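Local coordinates for protein 7,8-dihydro-6-hydroxymethylpterin pyrophosphokinase-dihydropteroate synthase (Plasmodium falciparum, PDB 6JWV) that probably catalyses two successive steps of folate biosynthesis, transfer of pyrophosphate from ATP to 6-hydroxymethyl-7,8-dihydropterin and condensation of the product with 4-aminobenzoate to give 7,8-dihydropteroate, at residues P601-Y606 with V682-V687; I500-S505 with S525-H530. The protein carries 1 engineered substitution. All coordinates share one frame; numbering follows the deposited sequence.

Both contacts are buried pairings of neighbouring parallel strands in the TIM barrel of the dihydropteroate synthase part. Contact 2 joins the fourth and fifth strands and contact 1 the seventh and eighth, with centres about 12 Å apart. They meet inside the barrel, where Phe603 packs on Val527, and both end at the bound pterin–sulfathiazole adduct. Their chemistry differs at the ligand: in contact 2 Asn502 hydrogen-bonds the pterin edge, whereas in contact 1 Arg686 lays its guanidinium over the ring system. Asp430 ties the two together, since its OD2 pairs with Arg686 NE and also accepts from Asn502 ND2.

Contact 1 of 2, residues P601-Y606 with V682-V687; sequences PLFIGY and VDLIRV. With XTZ (4-{[(2-amino-4-oxo-3,4,7,8-tetrahydropteridin-6-yl)methyl]amino}-N-(1,3-thiazol-2-yl)benzenesulfonamide), chain C.
Asp683 OD1 is gripped by two donors. It accepts the backbone N of Leu602 at 2.9 Å, met on the anti side and out of the carboxylate plane, and forms a salt bridge with Lys386. The carboxylate thereby ties the start of segment 601-606 to the residue that leads into strand 684-687. From there the strands run parallel: Leu684 N donates to Leu602 O (2.8 Å), Ile604 N to Leu684 O and Arg686 N to Ile604 O.

Phe603 and Leu684 face the barrel interior, where the ring atom CD2 of Phe603 rests on Leu684 CB at 3.8 Å. With its CG anti to the backbone N (chi1 -173°), Phe603 also presents CE1 to Arg686 CD, 3.6 Å away and near the ring plane. Arg686 is extended from CG to NE and carries its guanidinium past this ring edge to the pterin; the two flat groups are inclined by 37°. Adduct atom N8 sits over the centre of one guanidinium face, 3.3 Å from Arg686 CZ, while NE is held by a salt bridge to Asp430.

On the opposite face Ile604 CG1 meets Ile685 CG2 at 3.8 Å, and both residues touch helix 662-680. Tyr606 comes down beside them: its CE2 edge lies against Ile685 CG2, and its CZ lies 3.7 Å from Val687 CG1, the valine being alongside and pointing the same way.

The outer face is thus largely apolar packing between barrel and helix, whereas the inner face turns from hydrocarbon to charge as it nears the ligand. With Asp430 holding NE and Phe603 supporting the methylene CD, the cationic plane of Arg686 would be expected to polarise the pterin it covers.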
loop_
_atom_site.group_PDB
_atom_site.type_symbol
_atom_site.label_atom_id
_atom_site.label_comp_id
_atom_site.label_asym_id
_atom_site.label_seq_id
_atom_site.Cartn_x
_atom_site.Cartn_y
_atom_site.Cartn_z
ATOM N N PRO A 601 -6.984 13.110 12.642
ATOM C CA PRO A 601 -7.468 13.693 11.383
ATOM C C PRO A 601 -6.321 14.410 10.678
ATOM O O PRO A 601 -5.678 15.281 11.272
ATOM C CB PRO A 601 -8.545 14.686 11.835
ATOM C CG PRO A 601 -8.925 14.270 13.204
ATOM C CD PRO A 601 -7.688 13.678 13.806
ATOM N N LEU A 602 -6.049 14.030 9.437
ATOM C CA LEU A 602 -4.873 14.519 8.751
ATOM C C LEU A 602 -5.195 15.317 7.479
ATOM O O LEU A 602 -5.974 14.877 6.630
ATOM C CB LEU A 602 -3.879 13.380 8.492
ATOM C CG LEU A 602 -2.564 13.705 7.766
ATOM C CD1 LEU A 602 -1.632 14.586 8.590
ATOM C CD2 LEU A 602 -1.855 12.431 7.353
ATOM N N PHE A 603 -4.572 16.488 7.367
ATOM C CA PHE A 603 -4.753 17.416 6.258
ATOM C C PHE A 603 -3.339 17.639 5.720
ATOM O O PHE A 603 -2.432 17.908 6.493
ATOM C CB PHE A 603 -5.337 18.702 6.845
ATOM C CG PHE A 603 -5.751 19.749 5.840
ATOM C CD1 PHE A 603 -4.803 20.523 5.158
ATOM C CD2 PHE A 603 -7.097 20.042 5.652
ATOM C CE1 PHE A 603 -5.193 21.533 4.273
ATOM C CE2 PHE A 603 -7.492 21.053 4.772
ATOM C CZ PHE A 603 -6.534 21.798 4.078
ATOM N N ILE A 604 -3.122 17.457 4.419
ATOM C CA ILE A 604 -1.798 17.759 3.818
ATOM C C ILE A 604 -1.941 18.534 2.502
ATOM O O ILE A 604 -2.883 18.296 1.740
ATOM C CB ILE A 604 -0.893 16.502 3.617
ATOM C CG1 ILE A 604 -1.438 15.557 2.534
ATOM C CG2 ILE A 604 -0.668 15.750 4.935
ATOM C CD1 ILE A 604 -0.406 14.594 1.990
ATOM N N GLY A 605 -1.022 19.462 2.260
ATOM C CA GLY A 605 -0.971 20.201 1.017
ATOM C C GLY A 605 0.378 20.025 0.358
ATOM O O GLY A 605 1.365 20.597 0.809
ATOM N N TYR A 606 0.428 19.219 -0.697
ATOM C CA TYR A 606 1.666 18.958 -1.431
ATOM C C TYR A 606 1.666 19.688 -2.768
ATOM O O TYR A 606 2.717 19.814 -3.408
ATOM C CB TYR A 606 1.847 17.454 -1.690
ATOM C CG TYR A 606 0.643 16.796 -2.352
ATOM C CD1 TYR A 606 0.398 16.933 -3.729
ATOM C CD2 TYR A 606 -0.268 16.038 -1.590
ATOM C CE1 TYR A 606 -0.723 16.359 -4.322
ATOM C CE2 TYR A 606 -1.378 15.439 -2.183
ATOM C CZ TYR A 606 -1.600 15.599 -3.545
ATOM O OH TYR A 606 -2.701 15.007 -4.110
ATOM N N VAL A 682 -4.878 9.315 4.222
ATOM C CA VAL A 682 -4.850 10.729 4.570
ATOM C C VAL A 682 -6.291 11.225 4.467
ATOM O O VAL A 682 -6.974 10.944 3.486
ATOM C CB VAL A 682 -3.912 11.514 3.614
ATOM C CG1 VAL A 682 -3.947 13.008 3.897
ATOM C CG2 VAL A 682 -2.486 11.010 3.745
ATOM N N ASP A 683 -6.765 11.947 5.471
ATOM C CA ASP A 683 -8.167 12.358 5.479
ATOM C C ASP A 683 -8.490 13.470 4.475
ATOM O O ASP A 683 -9.473 13.372 3.749
ATOM C CB ASP A 683 -8.626 12.647 6.907
ATOM C CG ASP A 683 -8.294 11.483 7.846
ATOM O OD1 ASP A 683 -7.165 11.503 8.419
ATOM O OD2 ASP A 683 -9.111 10.509 7.949
ATOM N N LEU A 684 -7.651 14.504 4.411
ATOM C CA LEU A 684 -7.841 15.612 3.451
ATOM C C LEU A 684 -6.559 15.953 2.715
ATOM O O LEU A 684 -5.499 16.115 3.335
ATOM C CB LEU A 684 -8.426 16.863 4.135
ATOM C CG LEU A 684 -9.782 16.718 4.854
ATOM C CD1 LEU A 684 -9.559 16.491 6.343
ATOM C CD2 LEU A 684 -10.680 17.924 4.645
ATOM N N ILE A 685 -6.656 16.037 1.392
ATOM C CA ILE A 685 -5.549 16.527 0.539
ATOM C C ILE A 685 -5.934 17.841 -0.121
ATOM O O ILE A 685 -7.043 17.992 -0.617
ATOM C CB ILE A 685 -5.046 15.486 -0.490
ATOM C CG1 ILE A 685 -6.208 14.923 -1.355
ATOM C CG2 ILE A 685 -4.240 14.399 0.229
ATOM C CD1 ILE A 685 -5.751 14.099 -2.537
ATOM N N ARG A 686 -5.019 18.802 -0.068
ATOM C CA ARG A 686 -5.273 20.175 -0.491
ATOM C C ARG A 686 -4.608 20.437 -1.847
ATOM O O ARG A 686 -3.394 20.581 -1.908
ATOM C CB ARG A 686 -4.755 21.149 0.570
ATOM C CG ARG A 686 -5.079 22.602 0.291
ATOM C CD ARG A 686 -4.425 23.512 1.314
ATOM N NE ARG A 686 -4.600 24.933 0.989
ATOM C CZ ARG A 686 -3.758 25.662 0.258
ATOM N NH1 ARG A 686 -2.641 25.153 -0.267
ATOM N NH2 ARG A 686 -4.051 26.931 0.048
ATOM N N VAL A 687 -5.404 20.518 -2.916
ATOM C CA VAL A 687 -4.858 20.499 -4.281
ATOM C C VAL A 687 -5.366 21.630 -5.187
ATOM O O VAL A 687 -6.494 22.140 -5.025
ATOM C CB VAL A 687 -5.074 19.122 -5.014
ATOM C CG1 VAL A 687 -4.332 17.988 -4.336
ATOM C CG2 VAL A 687 -6.550 18.763 -5.130
HETATM O O3 XTZ C . 0.478 22.916 2.980
HETATM C C16 XTZ C . -0.415 23.726 3.305
HETATM N N2 XTZ C . -1.287 23.420 4.276
HETATM C C3 XTZ C . -0.540 25.049 2.640
HETATM N N4 XTZ C . 0.292 25.475 1.655
HETATM C C4 XTZ C . 0.112 26.708 1.092
HETATM C C15 XTZ C . -0.995 27.646 1.519
HETATM N N8 XTZ C . -1.842 27.118 2.580
HETATM C C2 XTZ C . -1.659 25.912 3.119
HETATM N N3 XTZ C . -2.476 25.460 4.110
HETATM C C1 XTZ C . -2.274 24.244 4.668
HETATM N N1 XTZ C . -3.088 23.819 5.654
HETATM C C5 XTZ C . 1.016 27.212 -0.008
HETATM N N5 XTZ C . 2.330 27.597 0.510
HETATM C C6 XTZ C . 3.506 27.159 -0.041
HETATM C C14 XTZ C . 3.621 27.118 -1.438
HETATM C C13 XTZ C . 4.795 26.672 -2.017
HETATM C C9 XTZ C . 5.882 26.257 -1.240
HETATM C C8 XTZ C . 5.786 26.304 0.166
HETATM C C7 XTZ C . 4.600 26.757 0.761
HETATM S S1 XTZ C . 7.213 25.768 -2.005
HETATM O O1 XTZ C . 7.042 24.566 -2.740
HETATM O O2 XTZ C . 8.236 25.494 -1.027
HETATM N N6 XTZ C . 7.661 26.921 -3.057
HETATM C C10 XTZ C . 7.139 27.156 -4.309
HETATM S S2 XTZ C . 7.962 28.058 -5.540
HETATM C C12 XTZ C . 6.661 27.874 -6.679
HETATM C C11 XTZ C . 5.660 27.132 -6.037
HETATM N N7 XTZ C . 5.921 26.739 -4.743
#

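Contact 2 of 2, residues I500-S505 with S525-H530; sequences ILNDIS and SVVLMH. With XTZ (4-{[(2-amino-4-oxo-3,4,7,8-tetrahydropteridin-6-yl)methyl]amino}-N-(1,3-thiazol-2-yl)benzenesulfonamide), chain C; ACT (acetate ion), chain I.
Strands 500-503 and 525-529 run parallel, their axes 12° apart and 4.6 Å from each other at closest approach. Leu501 uses both its N-H and its C=O, its N donating to Ser525 O and its O accepting Val527 N at 2.8 Å. Asp503 N then donates to Val527 O, but the last bond, from Met529 N to Asp503 O, is weak at 3.4 Å, and the CA atoms of Asp503 and Leu528 stand further apart than those of the pairs before and after.

Leu501 and Val526 lie side by side on the outer face of the barrel, CD2 against CG2, and Val526 goes on to touch helix 547-564. Ile500, Asn502 and Val527 point inward. Asn502 swings its amide toward the pterin edge, with CG anti to the backbone N (chi1 173°). Its OD1 accepts from adduct atom N1 at 2.8 Å, and its ND2 donates to adduct atom N3 at 3.1 Å; a further bond from ND2 to Asp430 helps fix the amide's rotation. Val527 CG1 packs against Asn502 OD1 at 3.7 Å.

Beyond the strands, Ile504 and Met529 run alongside each other. Extended first and second torsions carry Met529 SD to 3.4 Å from adduct atom N2, and a bend at chi3 (64°) returns CE to 3.7 Å from Ile504 CB. Met529 SD and Ile504 CG2 cover one face of the pterin, opposite the face that meets the Arg686 guanidinium. Asp503 OD1 closes an Asx turn by accepting Ser505 N, and Ser505 OG and Cys507 N also donate to it.

Donor and acceptor of one amide thus match the acceptor and donor on the pterin edge, a complementarity consistent with recognition of the pterin, while Ile504 and Met529 supply an apolar and polarisable lining for that one face.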
loop_
_atom_site.group_PDB
_atom_site.type_symbol
_atom_site.label_atom_id
_atom_site.label_comp_id
_atom_site.label_asym_id
_atom_site.label_seq_id
_atom_site.Cartn_x
_atom_site.Cartn_y
_atom_site.Cartn_z
ATOM N N ILE A 500 -14.595 26.270 8.175
ATOM C CA ILE A 500 -13.325 25.851 8.769
ATOM C C ILE A 500 -12.319 26.989 8.743
ATOM O O ILE A 500 -12.264 27.738 7.768
ATOM C CB ILE A 500 -12.727 24.620 8.025
ATOM C CG1 ILE A 500 -13.652 23.401 8.158
ATOM C CG2 ILE A 500 -11.324 24.276 8.531
ATOM C CD1 ILE A 500 -13.246 22.189 7.348
ATOM N N LEU A 501 -11.520 27.093 9.808
ATOM C CA LEU A 501 -10.340 27.931 9.828
ATOM C C LEU A 501 -9.107 27.126 9.461
ATOM O O LEU A 501 -8.758 26.196 10.174
ATOM C CB LEU A 501 -10.149 28.525 11.227
ATOM C CG LEU A 501 -8.873 29.315 11.543
ATOM C CD1 LEU A 501 -8.796 30.561 10.679
ATOM C CD2 LEU A 501 -8.851 29.670 13.015
ATOM N N ASN A 502 -8.447 27.473 8.359
ATOM C CA ASN A 502 -7.138 26.901 8.020
ATOM C C ASN A 502 -6.081 27.906 8.473
ATOM O O ASN A 502 -5.804 28.907 7.788
ATOM C CB ASN A 502 -7.048 26.566 6.517
ATOM C CG ASN A 502 -5.657 26.118 6.074
ATOM O OD1 ASN A 502 -4.825 25.686 6.873
ATOM N ND2 ASN A 502 -5.403 26.218 4.783
ATOM N N ASP A 503 -5.538 27.652 9.666
ATOM C CA ASP A 503 -4.555 28.530 10.310
ATOM C C ASP A 503 -3.153 27.942 10.167
ATOM O O ASP A 503 -2.795 26.966 10.845
ATOM C CB ASP A 503 -4.903 28.746 11.788
ATOM C CG ASP A 503 -4.129 29.923 12.423
ATOM O OD1 ASP A 503 -2.870 30.014 12.295
ATOM O OD2 ASP A 503 -4.796 30.755 13.086
ATOM N N ILE A 504 -2.356 28.552 9.297
ATOM C CA ILE A 504 -1.014 28.049 9.020
ATOM C C ILE A 504 -0.008 28.261 10.161
ATOM O O ILE A 504 1.076 27.683 10.137
ATOM C CB ILE A 504 -0.463 28.538 7.655
ATOM C CG1 ILE A 504 -0.459 30.075 7.564
ATOM C CG2 ILE A 504 -1.230 27.880 6.506
ATOM C CD1 ILE A 504 0.542 30.634 6.577
ATOM N N SER A 505 -0.371 29.066 11.164
ATOM C CA SER A 505 0.481 29.294 12.331
ATOM C C SER A 505 0.039 28.421 13.511
ATOM O O SER A 505 0.612 28.488 14.610
ATOM C CB SER A 505 0.468 30.771 12.718
ATOM O OG SER A 505 -0.708 31.117 13.439
ATOM N N SER A 525 -14.667 23.959 12.952
ATOM C CA SER A 525 -13.464 23.111 12.862
ATOM C C SER A 525 -12.232 23.911 12.427
ATOM O O SER A 525 -12.364 25.044 11.921
ATOM C CB SER A 525 -13.715 21.914 11.962
ATOM O OG SER A 525 -14.730 21.119 12.536
ATOM N N VAL A 526 -11.045 23.334 12.634
ATOM C CA VAL A 526 -9.810 24.081 12.454
ATOM C C VAL A 526 -8.666 23.183 11.964
ATOM O O VAL A 526 -8.435 22.108 12.515
ATOM C CB VAL A 526 -9.456 24.865 13.768
ATOM C CG1 VAL A 526 -9.239 23.919 14.972
ATOM C CG2 VAL A 526 -8.300 25.851 13.564
ATOM N N VAL A 527 -7.959 23.630 10.932
ATOM C CA VAL A 527 -6.713 22.995 10.498
ATOM C C VAL A 527 -5.520 23.636 11.221
ATOM O O VAL A 527 -5.308 24.838 11.128
ATOM C CB VAL A 527 -6.522 23.083 8.958
ATOM C CG1 VAL A 527 -5.258 22.361 8.515
ATOM C CG2 VAL A 527 -7.699 22.467 8.244
ATOM N N LEU A 528 -4.738 22.819 11.928
ATOM C CA LEU A 528 -3.513 23.280 12.611
ATOM C C LEU A 528 -2.287 22.887 11.810
ATOM O O LEU A 528 -2.012 21.709 11.656
ATOM C CB LEU A 528 -3.431 22.704 14.045
ATOM C CG LEU A 528 -4.463 23.168 15.088
ATOM C CD1 LEU A 528 -4.254 22.504 16.452
ATOM C CD2 LEU A 528 -4.495 24.695 15.223
ATOM N N MET A 529 -1.554 23.869 11.299
ATOM C CA MET A 529 -0.374 23.589 10.442
ATOM C C MET A 529 0.937 23.912 11.139
ATOM O O MET A 529 1.022 24.921 11.844
ATOM C CB MET A 529 -0.447 24.359 9.120
ATOM C CG MET A 529 0.269 23.668 7.961
ATOM S SD MET A 529 0.806 24.735 6.585
ATOM C CE MET A 529 2.011 25.776 7.427
ATOM N N HIS A 530 1.942 23.054 10.942
ATOM C CA HIS A 530 3.303 23.348 11.401
ATOM C C HIS A 530 4.084 24.175 10.371
ATOM O O HIS A 530 4.201 23.783 9.206
ATOM C CB HIS A 530 4.091 22.080 11.755
ATOM C CG HIS A 530 5.511 22.357 12.137
ATOM N ND1 HIS A 530 6.523 22.460 11.207
ATOM C CD2 HIS A 530 6.078 22.621 13.339
ATOM C CE1 HIS A 530 7.654 22.762 11.821
ATOM N NE2 HIS A 530 7.413 22.859 13.116
HETATM O O3 XTZ C . 0.478 22.916 2.980
HETATM C C16 XTZ C . -0.415 23.726 3.305
HETATM N N2 XTZ C . -1.287 23.420 4.276
HETATM C C3 XTZ C . -0.540 25.049 2.640
HETATM N N4 XTZ C . 0.292 25.475 1.655
HETATM C C4 XTZ C . 0.112 26.708 1.092
HETATM C C15 XTZ C . -0.995 27.646 1.519
HETATM N N8 XTZ C . -1.842 27.118 2.580
HETATM C C2 XTZ C . -1.659 25.912 3.119
HETATM N N3 XTZ C . -2.476 25.460 4.110
HETATM C C1 XTZ C . -2.274 24.244 4.668
HETATM N N1 XTZ C . -3.088 23.819 5.654
HETATM C C5 XTZ C . 1.016 27.212 -0.008
HETATM N N5 XTZ C . 2.330 27.597 0.510
HETATM C C6 XTZ C . 3.506 27.159 -0.041
HETATM C C14 XTZ C . 3.621 27.118 -1.438
HETATM C C13 XTZ C . 4.795 26.672 -2.017
HETATM C C9 XTZ C . 5.882 26.257 -1.240
HETATM C C8 XTZ C . 5.786 26.304 0.166
HETATM C C7 XTZ C . 4.600 26.757 0.761
HETATM S S1 XTZ C . 7.213 25.768 -2.005
HETATM O O1 XTZ C . 7.042 24.566 -2.740
HETATM O O2 XTZ C . 8.236 25.494 -1.027
HETATM N N6 XTZ C . 7.661 26.921 -3.057
HETATM C C10 XTZ C . 7.139 27.156 -4.309
HETATM S S2 XTZ C . 7.962 28.058 -5.540
HETATM C C12 XTZ C . 6.661 27.874 -6.679
HETATM C C11 XTZ C . 5.660 27.132 -6.037
HETATM N N7 XTZ C . 5.921 26.739 -4.743
HETATM C C ACT I . 9.671 22.789 15.744
HETATM O O ACT I . 9.497 23.754 14.963
HETATM O OXT ACT I . 10.798 22.447 16.135
HETATM C CH3 ACT I . 8.525 21.989 16.258
#